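Local coordinates for uncharacterized hypothetical protein (PDB 4EIU) that is of unknown function and belongs to the DUF3823 family, with an N-terminal domain related to the transthyretin-like beta-sandwich folds, at residues 112-124 / 218-230. Numbering follows the deposited sequence.
Sequences QPFLNVEFVGNPQ and FVRAAARINYDTP
Phe114 sets the broad side of its ring against Ile225, whose CD1 lies 3.8 Å from the ring centroid of Phe114, a CH-pi contact over one face. Ile225 reaches it because its CG1 is flanked by both the backbone N and C (chi1 63°), which carries CD1 over the ring, while CG2 touches CD1 and CG of Leu115. The far end of the phenylalanine is gripped differently: Thr229 CG2 meets the ring edge near its plane, 3.8 Å from Phe114 CZ, and Tyr227 comes in obliquely through CD2. Threonine suits that place, offering a methyl to the ring and its OG1 to the carbonyl of Gly77.

Leu115 lowers CD1 onto the backbone of the other strand, 3.6 Å from Ala223 C, and also touches Ala223 CB; leucine is long enough to reach past that small methyl to the main chain. Here strands 115-119 and 218-225 run nearly antiparallel, at 156°, their axes approaching to 6.6 Å. The first lies at the edge of a three-stranded sheet, the second inside a four-stranded one. They face each other through apolar side chains, as layers of a beta-sandwich do, and the small Ala221 and Ala223, both pointing at the other strand, are consistent with so close an approach.

Val117 straddles these two alanines: CG1, anti to the backbone N (chi1 -177°), rests 3.7 Å from Ala221 CB, and CG2 takes Ala223. The branching of valine lets one residue touch both methyls.

Phe119, whose CB points to one side of the other strand, is long enough for its ring to reach that strand's backbone, bringing CZ to 3.5 Å from Ala221 N. The ring edge meets the backbone at Arg220, whose CB points away from this contact and whose NE is hydrogen-bonded to Ser241 O, and CZ also touches Val219 CG2. Pro123 adds a looser apolar contact at the less ordered end, its CG 4.2 Å from Val219 CG2.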
loop_
_atom_site.group_PDB
_atom_site.type_symbol
_atom_site.label_atom_id
_atom_site.label_comp_id
_atom_site.label_asym_id
_atom_site.label_seq_id
_atom_site.Cartn_x
_atom_site.Cartn_y
_atom_site.Cartn_z
ATOM N N GLN A 112 2.239 -9.477 -4.096
ATOM C CA GLN A 112 0.986 -10.143 -3.681
ATOM C C GLN A 112 0.370 -9.232 -2.603
ATOM O O GLN A 112 0.670 -9.376 -1.426
ATOM C CB GLN A 112 1.314 -11.523 -3.157
ATOM C CG GLN A 112 1.600 -12.465 -4.327
ATOM C CD GLN A 112 2.156 -13.820 -3.940
ATOM O OE1 GLN A 112 3.141 -13.932 -3.176
ATOM N NE2 GLN A 112 1.536 -14.871 -4.476
ATOM N N PRO A 113 -0.493 -8.283 -3.031
ATOM C CA PRO A 113 -1.058 -7.350 -2.072
ATOM C C PRO A 113 -1.956 -8.106 -1.096
ATOM O O PRO A 113 -2.558 -9.069 -1.466
ATOM C CB PRO A 113 -1.913 -6.410 -2.933
ATOM C CG PRO A 113 -2.214 -7.180 -4.170
ATOM C CD PRO A 113 -1.091 -8.157 -4.369
ATOM N N PHE A 114 -2.056 -7.616 0.134
ATOM C CA PHE A 114 -2.854 -8.300 1.121
ATOM C C PHE A 114 -4.348 -8.248 0.780
ATOM O O PHE A 114 -5.064 -9.225 0.968
ATOM C CB PHE A 114 -2.668 -7.653 2.491
ATOM C CG PHE A 114 -1.259 -7.636 2.991
ATOM C CD1 PHE A 114 -0.440 -8.731 2.836
ATOM C CD2 PHE A 114 -0.766 -6.538 3.661
ATOM C CE1 PHE A 114 0.856 -8.724 3.328
ATOM C CE2 PHE A 114 0.531 -6.525 4.150
ATOM C CZ PHE A 114 1.332 -7.642 4.010
ATOM N N LEU A 115 -4.797 -7.093 0.303
ATOM C CA LEU A 115 -6.223 -6.775 0.042
ATOM C C LEU A 115 -6.389 -5.997 -1.256
ATOM O O LEU A 115 -5.503 -5.242 -1.658
ATOM C CB LEU A 115 -6.801 -5.939 1.196
ATOM C CG LEU A 115 -6.763 -6.526 2.629
ATOM C CD1 LEU A 115 -7.242 -5.513 3.691
ATOM C CD2 LEU A 115 -7.628 -7.798 2.739
ATOM N N ASN A 116 -7.521 -6.216 -1.908
ATOM C CA ASN A 116 -7.997 -5.379 -2.969
ATOM C C ASN A 116 -9.176 -4.594 -2.444
ATOM O O ASN A 116 -10.065 -5.153 -1.780
ATOM C CB ASN A 116 -8.412 -6.234 -4.157
ATOM C CG ASN A 116 -7.242 -6.929 -4.806
ATOM O OD1 ASN A 116 -6.145 -6.386 -4.875
ATOM N ND2 ASN A 116 -7.480 -8.113 -5.326
ATOM N N VAL A 117 -9.192 -3.311 -2.746
ATOM C CA VAL A 117 -10.199 -2.402 -2.202
ATOM C C VAL A 117 -10.745 -1.554 -3.326
ATOM O O VAL A 117 -9.977 -0.908 -4.024
ATOM C CB VAL A 117 -9.599 -1.461 -1.137
ATOM C CG1 VAL A 117 -10.695 -0.560 -0.538
ATOM C CG2 VAL A 117 -8.823 -2.243 -0.073
ATOM N N GLU A 118 -12.066 -1.545 -3.495
ATOM C CA GLU A 118 -12.676 -0.777 -4.578
ATOM C C GLU A 118 -13.966 -0.136 -4.115
ATOM O O GLU A 118 -14.613 -0.612 -3.174
ATOM C CB GLU A 118 -12.971 -1.692 -5.769
ATOM C CG GLU A 118 -13.964 -2.809 -5.428
ATOM C CD GLU A 118 -13.990 -3.936 -6.441
ATOM O OE1 GLU A 118 -14.094 -3.637 -7.656
ATOM O OE2 GLU A 118 -13.944 -5.122 -6.014
ATOM N N PHE A 119 -14.341 0.941 -4.791
ATOM C CA PHE A 119 -15.710 1.472 -4.678
ATOM C C PHE A 119 -16.651 0.656 -5.553
ATOM O O PHE A 119 -16.245 0.141 -6.590
ATOM C CB PHE A 119 -15.749 2.923 -5.108
ATOM C CG PHE A 119 -15.098 3.859 -4.137
ATOM C CD1 PHE A 119 -15.631 4.031 -2.854
ATOM C CD2 PHE A 119 -13.970 4.587 -4.501
ATOM C CE1 PHE A 119 -15.056 4.920 -1.958
ATOM C CE2 PHE A 119 -13.381 5.469 -3.607
ATOM C CZ PHE A 119 -13.921 5.641 -2.335
ATOM N N VAL A 120 -17.907 0.521 -5.138
ATOM C CA VAL A 120 -18.885 -0.178 -5.958
ATOM C C VAL A 120 -19.783 0.832 -6.657
ATOM O O VAL A 120 -19.822 0.862 -7.885
ATOM C CB VAL A 120 -19.708 -1.192 -5.149
ATOM C CG1 VAL A 120 -20.758 -1.843 -6.044
ATOM C CG2 VAL A 120 -18.773 -2.234 -4.563
ATOM N N GLY A 121 -20.472 1.682 -5.904
ATOM C CA GLY A 121 -21.331 2.694 -6.553
ATOM C C GLY A 121 -20.617 4.002 -6.848
ATOM O O GLY A 121 -19.415 4.106 -6.707
ATOM N N ASN A 122 -21.383 5.001 -7.269
ATOM C CA ASN A 122 -20.970 6.401 -7.160
ATOM C C ASN A 122 -21.340 6.869 -5.759
ATOM O O ASN A 122 -22.440 6.581 -5.298
ATOM C CB ASN A 122 -21.718 7.276 -8.166
ATOM C CG ASN A 122 -21.228 7.082 -9.579
ATOM O OD1 ASN A 122 -20.036 7.193 -9.850
ATOM N ND2 ASN A 122 -22.147 6.786 -10.488
ATOM N N PRO A 123 -20.436 7.580 -5.068
ATOM C CA PRO A 123 -20.810 8.072 -3.735
ATOM C C PRO A 123 -22.000 9.056 -3.736
ATOM O O PRO A 123 -21.895 10.116 -4.328
ATOM C CB PRO A 123 -19.528 8.770 -3.254
ATOM C CG PRO A 123 -18.419 8.057 -3.970
ATOM C CD PRO A 123 -18.985 7.707 -5.320
ATOM N N GLN A 124 -23.119 8.691 -3.108
ATOM C CA GLN A 124 -24.260 9.614 -2.922
ATOM C C GLN A 124 -23.857 10.735 -1.957
ATOM O O GLN A 124 -23.125 10.488 -1.013
ATOM C CB GLN A 124 -25.454 8.893 -2.281
ATOM C CG GLN A 124 -26.167 7.825 -3.096
ATOM C CD GLN A 124 -27.229 7.084 -2.273
ATOM O OE1 GLN A 124 -27.036 5.930 -1.897
ATOM N NE2 GLN A 124 -28.346 7.751 -1.978
ATOM N N PHE A 218 -12.173 15.002 -2.926
ATOM C CA PHE A 218 -11.769 13.680 -3.428
ATOM C C PHE A 218 -11.861 12.670 -2.304
ATOM O O PHE A 218 -11.473 12.980 -1.167
ATOM C CB PHE A 218 -10.374 13.745 -4.005
ATOM C CG PHE A 218 -10.272 14.676 -5.183
ATOM C CD1 PHE A 218 -10.058 16.033 -4.989
ATOM C CD2 PHE A 218 -10.439 14.204 -6.478
ATOM C CE1 PHE A 218 -10.001 16.909 -6.065
ATOM C CE2 PHE A 218 -10.365 15.070 -7.562
ATOM C CZ PHE A 218 -10.143 16.421 -7.355
ATOM N N VAL A 219 -12.406 11.494 -2.623
ATOM C CA VAL A 219 -12.625 10.422 -1.636
ATOM C C VAL A 219 -11.933 9.134 -2.061
ATOM O O VAL A 219 -11.726 8.880 -3.251
ATOM C CB VAL A 219 -14.128 10.125 -1.407
ATOM C CG1 VAL A 219 -14.886 11.396 -1.071
ATOM C CG2 VAL A 219 -14.733 9.433 -2.619
ATOM N N ARG A 220 -11.571 8.313 -1.086
ATOM C CA ARG A 220 -10.826 7.102 -1.378
ATOM C C ARG A 220 -10.980 6.098 -0.236
ATOM O O ARG A 220 -11.007 6.492 0.930
ATOM C CB ARG A 220 -9.365 7.448 -1.536
ATOM C CG ARG A 220 -8.547 6.461 -2.337
ATOM C CD ARG A 220 -7.148 7.019 -2.512
ATOM N NE ARG A 220 -6.271 6.102 -3.224
ATOM C CZ ARG A 220 -4.938 6.177 -3.243
ATOM N NH1 ARG A 220 -4.284 7.125 -2.585
ATOM N NH2 ARG A 220 -4.237 5.260 -3.914
ATOM N N ALA A 221 -11.059 4.819 -0.589
ATOM C CA ALA A 221 -11.183 3.744 0.401
ATOM C C ALA A 221 -9.856 3.085 0.606
ATOM O O ALA A 221 -8.992 3.082 -0.287
ATOM C CB ALA A 221 -12.242 2.732 -0.015
ATOM N N ALA A 222 -9.659 2.576 1.820
ATOM C CA ALA A 222 -8.479 1.846 2.163
ATOM C C ALA A 222 -8.838 0.800 3.193
ATOM O O ALA A 222 -9.799 0.978 3.931
ATOM C CB ALA A 222 -7.380 2.773 2.689
ATOM N N ALA A 223 -8.080 -0.302 3.203
ATOM C CA ALA A 223 -8.261 -1.377 4.213
ATOM C C ALA A 223 -6.909 -2.054 4.473
ATOM O O ALA A 223 -5.976 -2.013 3.634
ATOM C CB ALA A 223 -9.303 -2.364 3.784
ATOM N N ARG A 224 -6.753 -2.561 5.686
ATOM C CA ARG A 224 -5.519 -3.238 6.031
ATOM C C ARG A 224 -5.766 -4.428 6.935
ATOM O O ARG A 224 -6.866 -4.594 7.495
ATOM C CB ARG A 224 -4.565 -2.259 6.681
ATOM C CG ARG A 224 -5.072 -1.676 7.986
ATOM C CD ARG A 224 -4.033 -0.797 8.616
ATOM N NE ARG A 224 -4.597 -0.071 9.741
ATOM C CZ ARG A 224 -3.921 0.757 10.520
ATOM N NH1 ARG A 224 -2.649 1.017 10.293
ATOM N NH2 ARG A 224 -4.548 1.358 11.529
ATOM N N ILE A 225 -4.733 -5.244 7.053
ATOM C CA ILE A 225 -4.717 -6.410 7.906
ATOM C C ILE A 225 -3.857 -6.184 9.141
ATOM O O ILE A 225 -3.154 -5.191 9.234
ATOM C CB ILE A 225 -4.291 -7.711 7.148
ATOM C CG1 ILE A 225 -2.860 -7.637 6.597
ATOM C CG2 ILE A 225 -5.280 -7.979 6.030
ATOM C CD1 ILE A 225 -2.240 -8.992 6.195
ATOM N N ASN A 226 -3.909 -7.135 10.077
ATOM C CA ASN A 226 -3.154 -7.096 11.336
ATOM C C ASN A 226 -1.696 -7.574 11.164
ATOM O O ASN A 226 -1.238 -8.522 11.803
ATOM C CB ASN A 226 -3.930 -7.928 12.376
ATOM C CG ASN A 226 -3.311 -7.885 13.767
ATOM O OD1 ASN A 226 -2.715 -6.892 14.130
ATOM N ND2 ASN A 226 -3.431 -8.987 14.538
ATOM N N TYR A 227 -0.946 -6.910 10.280
ATOM C CA TYR A 227 0.375 -7.352 9.903
ATOM C C TYR A 227 1.218 -6.176 9.403
ATOM O O TYR A 227 0.790 -5.430 8.530
ATOM C CB TYR A 227 0.281 -8.401 8.775
ATOM C CG TYR A 227 1.567 -9.173 8.582
ATOM C CD1 TYR A 227 1.979 -10.131 9.489
ATOM C CD2 TYR A 227 2.414 -8.916 7.477
ATOM C CE1 TYR A 227 3.191 -10.836 9.314
ATOM C CE2 TYR A 227 3.596 -9.596 7.311
ATOM C CZ TYR A 227 3.981 -10.552 8.217
ATOM O OH TYR A 227 5.152 -11.195 8.031
ATOM N N ASP A 228 2.381 -6.038 10.000
ATOM C CA ASP A 228 3.272 -4.933 9.721
ATOM C C ASP A 228 4.344 -5.257 8.729
ATOM O O ASP A 228 4.859 -6.390 8.685
ATOM C CB ASP A 228 3.866 -4.336 11.023
ATOM C CG ASP A 228 4.649 -5.337 11.872
ATOM O OD1 ASP A 228 4.473 -6.553 11.735
ATOM O OD2 ASP A 228 5.475 -4.899 12.692
ATOM N N THR A 229 4.694 -4.239 7.940
ATOM C CA THR A 229 5.733 -4.349 6.918
ATOM C C THR A 229 6.569 -3.065 6.999
ATOM O O THR A 229 6.010 -1.956 7.112
ATOM C CB THR A 229 5.152 -4.605 5.482
ATOM O OG1 THR A 229 4.202 -3.594 5.114
ATOM C CG2 THR A 229 4.462 -5.977 5.392
ATOM N N PRO A 230 7.901 -3.197 7.061
ATOM C CA PRO A 230 8.667 -4.430 7.283
ATOM C C PRO A 230 8.313 -5.021 8.639
ATOM O O PRO A 230 7.842 -4.299 9.553
ATOM C CB PRO A 230 10.146 -3.994 7.281
ATOM C CG PRO A 230 10.143 -2.516 7.176
ATOM C CD PRO A 230 8.761 -2.023 6.836
#